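Local coordinates for hypothetical Thioesterase Protein SP_1851 (Streptococcus pneumoniae serotype 4, PDB 4XY5) that probably hydrolyses thioesters, as a PaaI-like member of the hotdog-fold thioesterase superfamily, at residues Thr32-Val35 with Asn36-Asn40; Gly47-Leu50 with Phe51-Ala55. The protein carries 1 engineered substitution. All blocks are in the same frame, centred on the assembly; numbering follows the deposited sequence.

Interaction 1: Thr32-Val35 with Asn36-Asn40; sequences TKVV and NSSLN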
ATOM      1  N   THR A  32      -9.773  -7.352 -21.892  1.00 12.04           N
ATOM      2  CA  THR A  32      -8.990  -8.565 -22.096  1.00 13.10           C
ATOM      3  C   THR A  32      -9.788  -9.759 -21.601  1.00 14.98           C
ATOM      4  O   THR A  32     -10.602  -9.634 -20.686  1.00 13.47           O
ATOM      5  CB  THR A  32      -7.615  -8.504 -21.374  1.00 13.74           C
ATOM      6  OG1 THR A  32      -6.815  -9.623 -21.773  1.00 13.14           O
ATOM      7  CG2 THR A  32      -7.767  -8.517 -19.851  1.00 13.97           C
ATOM      8  N   LYS A  33      -9.566 -10.916 -22.217  1.00 15.18           N
ATOM      9  CA  LYS A  33     -10.280 -12.119 -21.817  1.00 14.41           C
ATOM     10  C   LYS A  33      -9.379 -13.022 -20.999  1.00 13.62           C
ATOM     11  O   LYS A  33      -8.261 -13.312 -21.419  1.00 15.73           O
ATOM     12  CB  LYS A  33     -10.795 -12.896 -23.034  1.00 16.73           C
ATOM     13  CG  LYS A  33     -11.778 -13.995 -22.632  1.00 19.74           C
ATOM     14  CD  LYS A  33     -12.299 -14.758 -23.835  1.00 26.54           C
ATOM     15  CE  LYS A  33     -11.191 -15.524 -24.510  1.00 26.27           C
ATOM     16  NZ  LYS A  33     -11.717 -16.357 -25.623  1.00 35.00           N
ATOM     17  N   VAL A  34      -9.882 -13.466 -19.848  1.00 14.70           N
ATOM     18  CA  VAL A  34      -9.139 -14.358 -18.962  1.00 14.72           C
ATOM     19  C   VAL A  34      -8.982 -15.725 -19.635  1.00 16.36           C
ATOM     20  O   VAL A  34      -9.957 -16.310 -20.111  1.00 15.19           O
ATOM     21  CB  VAL A  34      -9.841 -14.510 -17.600  1.00 13.73           C
ATOM     22  CG1 VAL A  34      -9.028 -15.381 -16.658  1.00 12.77           C
ATOM     23  CG2 VAL A  34     -10.078 -13.138 -16.968  1.00 12.88           C
ATOM     24  N   VAL A  35      -7.747 -16.213 -19.698  1.00 15.55           N
ATOM     25  CA  VAL A  35      -7.459 -17.485 -20.348  1.00 14.70           C
ATOM     26  C   VAL A  35      -6.682 -18.373 -19.378  1.00 17.84           C
ATOM     27  O   VAL A  35      -6.425 -17.972 -18.230  1.00 14.14           O
ATOM     28  CB  VAL A  35      -6.679 -17.289 -21.672  1.00 15.03           C
ATOM     29  CG1 VAL A  35      -7.588 -16.662 -22.725  1.00 19.59           C
ATOM     30  CG2 VAL A  35      -5.441 -16.427 -21.462  1.00 17.40           C
ATOM     31  N   ASN A  36      -6.322 -19.580 -19.799  1.00 14.20           N
ATOM     32  CA  ASN A  36      -5.693 -20.506 -18.857  1.00 16.15           C
ATOM     33  C   ASN A  36      -4.390 -19.977 -18.272  1.00 14.99           C
ATOM     34  O   ASN A  36      -4.084 -20.223 -17.108  1.00 16.88           O
ATOM     35  CB  ASN A  36      -5.424 -21.873 -19.516  1.00 20.58           C
ATOM     36  CG  ASN A  36      -4.956 -22.919 -18.506  1.00 23.72           C
ATOM     37  OD1 ASN A  36      -5.742 -23.395 -17.684  1.00 33.04           O
ATOM     38  ND2 ASN A  36      -3.681 -23.274 -18.557  1.00 24.67           N
ATOM     39  N   SER A  37      -3.622 -19.249 -19.071  1.00 13.46           N
ATOM     40  CA  SER A  37      -2.328 -18.752 -18.602  1.00 16.39           C
ATOM     41  C   SER A  37      -2.510 -17.620 -17.577  1.00 15.61           C
ATOM     42  O   SER A  37      -1.546 -17.193 -16.940  1.00 12.39           O
ATOM     43  CB  SER A  37      -1.479 -18.262 -19.777  1.00 15.01           C
ATOM     44  OG  SER A  37      -2.109 -17.190 -20.457  1.00 15.07           O
ATOM     45  N   SER A  38      -3.748 -17.157 -17.431  1.00 13.70           N
ATOM     46  CA  SER A  38      -4.078 -16.088 -16.491  1.00 12.19           C
ATOM     47  C   SER A  38      -4.270 -16.608 -15.071  1.00 15.14           C
ATOM     48  O   SER A  38      -4.298 -15.829 -14.139  1.00 13.75           O
ATOM     49  CB  SER A  38      -5.363 -15.365 -16.912  1.00 11.88           C
ATOM     50  OG  SER A  38      -5.386 -15.055 -18.296  1.00 12.03           O
ATOM     51  N   LEU A  39      -4.434 -17.922 -14.916  1.00 13.24           N
ATOM     52  CA  LEU A  39      -4.975 -18.483 -13.677  1.00 14.94           C
ATOM     53  C   LEU A  39      -3.907 -18.914 -12.663  1.00 13.29           C
ATOM     54  O   LEU A  39      -2.750 -19.114 -13.021  1.00 17.48           O
ATOM     55  CB  LEU A  39      -5.869 -19.696 -14.004  1.00 16.11           C
ATOM     56  CG  LEU A  39      -6.979 -19.484 -15.040  1.00 17.44           C
ATOM     57  CD1 LEU A  39      -7.708 -20.811 -15.343  1.00 19.45           C
ATOM     58  CD2 LEU A  39      -7.962 -18.421 -14.564  1.00 18.78           C
ATOM     59  N   ASN A  40      -4.319 -19.057 -11.406  1.00 15.48           N
ATOM     60  CA  ASN A  40      -3.453 -19.611 -10.367  1.00 19.58           C
ATOM     61  C   ASN A  40      -3.812 -21.068 -10.083  1.00 25.44           C
ATOM     62  O   ASN A  40      -4.613 -21.656 -10.813  1.00 22.49           O
ATOM     63  CB  ASN A  40      -3.537 -18.774  -9.082  1.00 18.37           C
ATOM     64  CG  ASN A  40      -4.948 -18.694  -8.499  1.00 18.23           C
ATOM     65  OD1 ASN A  40      -5.777 -19.573  -8.700  1.00 20.10           O
ATOM     66  ND2 ASN A  40      -5.216 -17.625  -7.754  1.00 17.64           N
TER

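Interaction 2: Gly47-Leu50 with Phe51-Ala55; sequences GGYL and FTLCA. Engineered in segment 51-55: Ala55 (natural residue Asp).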
ATOM      1  N   GLY A  47      -3.332 -13.271  -8.849  1.00 10.91           N
ATOM      2  CA  GLY A  47      -3.194 -11.909  -8.355  1.00 12.03           C
ATOM      3  C   GLY A  47      -2.122 -11.135  -9.097  1.00 10.89           C
ATOM      4  O   GLY A  47      -2.212  -9.920  -9.245  1.00  9.93           O
ATOM      5  N   GLY A  48      -1.093 -11.836  -9.558  1.00  8.72           N
ATOM      6  CA  GLY A  48      -0.040 -11.203 -10.335  1.00  8.06           C
ATOM      7  C   GLY A  48      -0.503 -10.823 -11.731  1.00 10.83           C
ATOM      8  O   GLY A  48      -0.121  -9.788 -12.274  1.00  9.80           O
ATOM      9  N   TYR A  49      -1.315 -11.684 -12.328  1.00  8.31           N
ATOM     10  CA  TYR A  49      -1.945 -11.377 -13.608  1.00  8.88           C
ATOM     11  C   TYR A  49      -2.795 -10.122 -13.500  1.00  8.45           C
ATOM     12  O   TYR A  49      -2.655  -9.194 -14.304  1.00  9.92           O
ATOM     13  CB  TYR A  49      -2.793 -12.572 -14.077  1.00  6.89           C
ATOM     14  CG  TYR A  49      -3.864 -12.270 -15.111  1.00  9.57           C
ATOM     15  CD1 TYR A  49      -3.568 -12.231 -16.467  1.00 11.57           C
ATOM     16  CD2 TYR A  49      -5.190 -12.078 -14.721  1.00 11.23           C
ATOM     17  CE1 TYR A  49      -4.565 -11.968 -17.411  1.00 11.71           C
ATOM     18  CE2 TYR A  49      -6.183 -11.822 -15.650  1.00 10.57           C
ATOM     19  CZ  TYR A  49      -5.868 -11.771 -16.988  1.00  9.62           C
ATOM     20  OH  TYR A  49      -6.859 -11.512 -17.910  1.00 12.03           O
ATOM     21  N   LEU A  50      -3.658 -10.073 -12.489  1.00  9.25           N
ATOM     22  CA  LEU A  50      -4.525  -8.912 -12.302  1.00  8.15           C
ATOM     23  C   LEU A  50      -3.695  -7.652 -12.068  1.00  7.93           C
ATOM     24  O   LEU A  50      -3.989  -6.610 -12.622  1.00  8.07           O
ATOM     25  CB  LEU A  50      -5.485  -9.125 -11.122  1.00  9.58           C
ATOM     26  CG  LEU A  50      -6.511 -10.252 -11.298  1.00 10.35           C
ATOM     27  CD1 LEU A  50      -7.282 -10.439  -9.989  1.00 11.21           C
ATOM     28  CD2 LEU A  50      -7.440  -9.882 -12.423  1.00 10.04           C
ATOM     29  N   PHE A  51      -2.655  -7.757 -11.249  1.00  7.58           N
ATOM     30  CA  PHE A  51      -1.787  -6.601 -11.020  1.00  7.52           C
ATOM     31  C   PHE A  51      -1.137  -6.150 -12.317  1.00  9.02           C
ATOM     32  O   PHE A  51      -1.027  -4.949 -12.596  1.00  8.25           O
ATOM     33  CB  PHE A  51      -0.706  -6.922  -9.992  1.00  8.75           C
ATOM     34  CG  PHE A  51       0.226  -5.768  -9.712  1.00  9.80           C
ATOM     35  CD1 PHE A  51      -0.015  -4.904  -8.659  1.00 11.67           C
ATOM     36  CD2 PHE A  51       1.352  -5.556 -10.508  1.00  8.64           C
ATOM     37  CE1 PHE A  51       0.852  -3.849  -8.394  1.00 10.77           C
ATOM     38  CE2 PHE A  51       2.212  -4.516 -10.265  1.00  7.40           C
ATOM     39  CZ  PHE A  51       1.967  -3.647  -9.197  1.00  9.82           C
ATOM     40  N   THR A  52      -0.673  -7.110 -13.111  1.00  8.08           N
ATOM     41  CA  THR A  52       0.032  -6.744 -14.320  1.00  7.60           C
ATOM     42  C   THR A  52      -0.911  -6.028 -15.301  1.00  8.44           C
ATOM     43  O   THR A  52      -0.507  -5.075 -15.965  1.00  8.50           O
ATOM     44  CB  THR A  52       0.685  -7.990 -14.980  1.00  8.20           C
ATOM     45  OG1 THR A  52       1.693  -8.512 -14.089  1.00  8.79           O
ATOM     46  CG2 THR A  52       1.340  -7.632 -16.325  1.00  8.79           C
ATOM     47  N   LEU A  53      -2.159  -6.475 -15.379  1.00  6.30           N
ATOM     48  CA  LEU A  53      -3.152  -5.741 -16.171  1.00  8.89           C
ATOM     49  C   LEU A  53      -3.199  -4.281 -15.709  1.00  9.69           C
ATOM     50  O   LEU A  53      -3.145  -3.363 -16.528  1.00 10.71           O
ATOM     51  CB  LEU A  53      -4.538  -6.377 -16.055  1.00 11.16           C
ATOM     52  CG  LEU A  53      -4.735  -7.814 -16.549  1.00 11.43           C
ATOM     53  CD1 LEU A  53      -6.189  -8.239 -16.392  1.00 11.01           C
ATOM     54  CD2 LEU A  53      -4.303  -7.978 -18.017  1.00 11.40           C
ATOM     55  N   CYS A  54      -3.251  -4.066 -14.396  1.00  8.25           N
ATOM     56  CA  CYS A  54      -3.345  -2.705 -13.864  1.00  9.39           C
ATOM     57  C   CYS A  54      -2.084  -1.881 -14.139  1.00  9.46           C
ATOM     58  O   CYS A  54      -2.166  -0.693 -14.485  1.00  9.54           O
ATOM     59  CB  CYS A  54      -3.611  -2.721 -12.355  1.00  9.58           C
ATOM     60  SG  CYS A  54      -5.211  -3.384 -11.929  1.00 11.19           S
ATOM     61  N   ALA A  55      -0.919  -2.502 -13.974  1.00  7.77           N
ATOM     62  CA  ALA A  55       0.343  -1.780 -14.146  1.00  9.35           C
ATOM     63  C   ALA A  55       0.565  -1.355 -15.587  1.00 10.00           C
ATOM     64  O   ALA A  55       1.065  -0.258 -15.857  1.00 10.06           O
ATOM     65  CB  ALA A  55       1.517  -2.625 -13.669  1.00  9.63           C
TER

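Interaction 1: Thr32-Val35 with Asn36-Asn40
Val35 and Ser38 join across a tight turn where the chain leaves strand 27-33 and enters a short 3-10 segment, 36-38. The backbone N of Ser38 donates to Val35 O at 2.9 Å, the i to i+3 bond of such a turn. Leu39 N follows with a longer bond to Asn36 O.

The side chain of Ser38 turns back on the residue that opens the turn. Ser38 OG accepts from the backbone N of Val35 at 3.0 Å, and this bond is nearly straight (167°). The torsion explains the reach: chi1 of -46° holds OG beside the serine's own N. Ser38 therefore grips both the N-H and the carbonyl of Val35, one through its side chain and one through its backbone. CG2 of Val35 lies alongside the hydroxyls, 3.6 Å from Ser37 OG.

Val34 adds an apolar contact. Val34 CG1 meets Ser38 CB at 3.7 Å and Leu39 CD2 at 3.8 Å, and the valine and leucine side chains run at about a right angle.

Around the turn, Val34 packs on Leu88 of strand 87-97, and its backbone bonds to Asp85 and Asp86. Val34 and Ser38 both touch Tyr49 of helix 47-64.

Interaction 2: Gly47-Leu50 with Phe51-Ala55
Leu53 lies over one face of the Tyr49 ring, one turn further along the central helix of the hotdog fold. Leu53 CG sits 4.2 Å from the centroid of the Tyr49 ring, 14° off the normal, a CH-pi contact. Leu53 CD1 reaches past it to the phenol end and meets Tyr49 CZ at 3.6 Å. A chi1 of 160° sets Tyr49 CG roughly opposite its own N and turns the ring's face to Leu53. The backbone fixes the same pair, for Leu53 N donates to Tyr49 O almost in line with the carbonyl.

Leu50 and Phe51 carry the helix onto the sheet. Leu50 packs on Leu88, Val116 and Cys117. Phe51 meets the ring of Phe121, and it also stacks on Phe51 of the second subunit, so this part of the helix lies at a subunit interface. Ala55 is an engineered residue, Asp in the natural protein, and touches Phe121.

Thr52 folds its hydroxyl back on the helix, with OG1 beside its own N (chi1 -64°). Gly48 O takes two bonds from this one residue. Thr52 N and Thr52 OG1 each lie 2.9 Å from Gly48 O and approach it from opposite faces of the carbonyl plane.

Interaction 1 is a partly buried turn between strand 27-33 and the helix. Interaction 2 is a buried segment of helix 47-64, nearer the centre of the chain. Interaction 1 relies on a serine hydroxyl and a short turn bond, and no other chain of the assembly touches it. Interaction 2 uses regular helical bonds, an aromatic face and a threonine hydroxyl, and it also meets the second subunit. The two meet mainly at Tyr49. Ser38 OG packs 3.3 Å from Tyr49 CE1, and Thr32 CG2 lies 3.7 Å from Tyr49 OH. Thr32 also packs on Leu53. Strand 87-97 is shared: Leu88 touches Val34, Tyr49, Leu50 and Leu53.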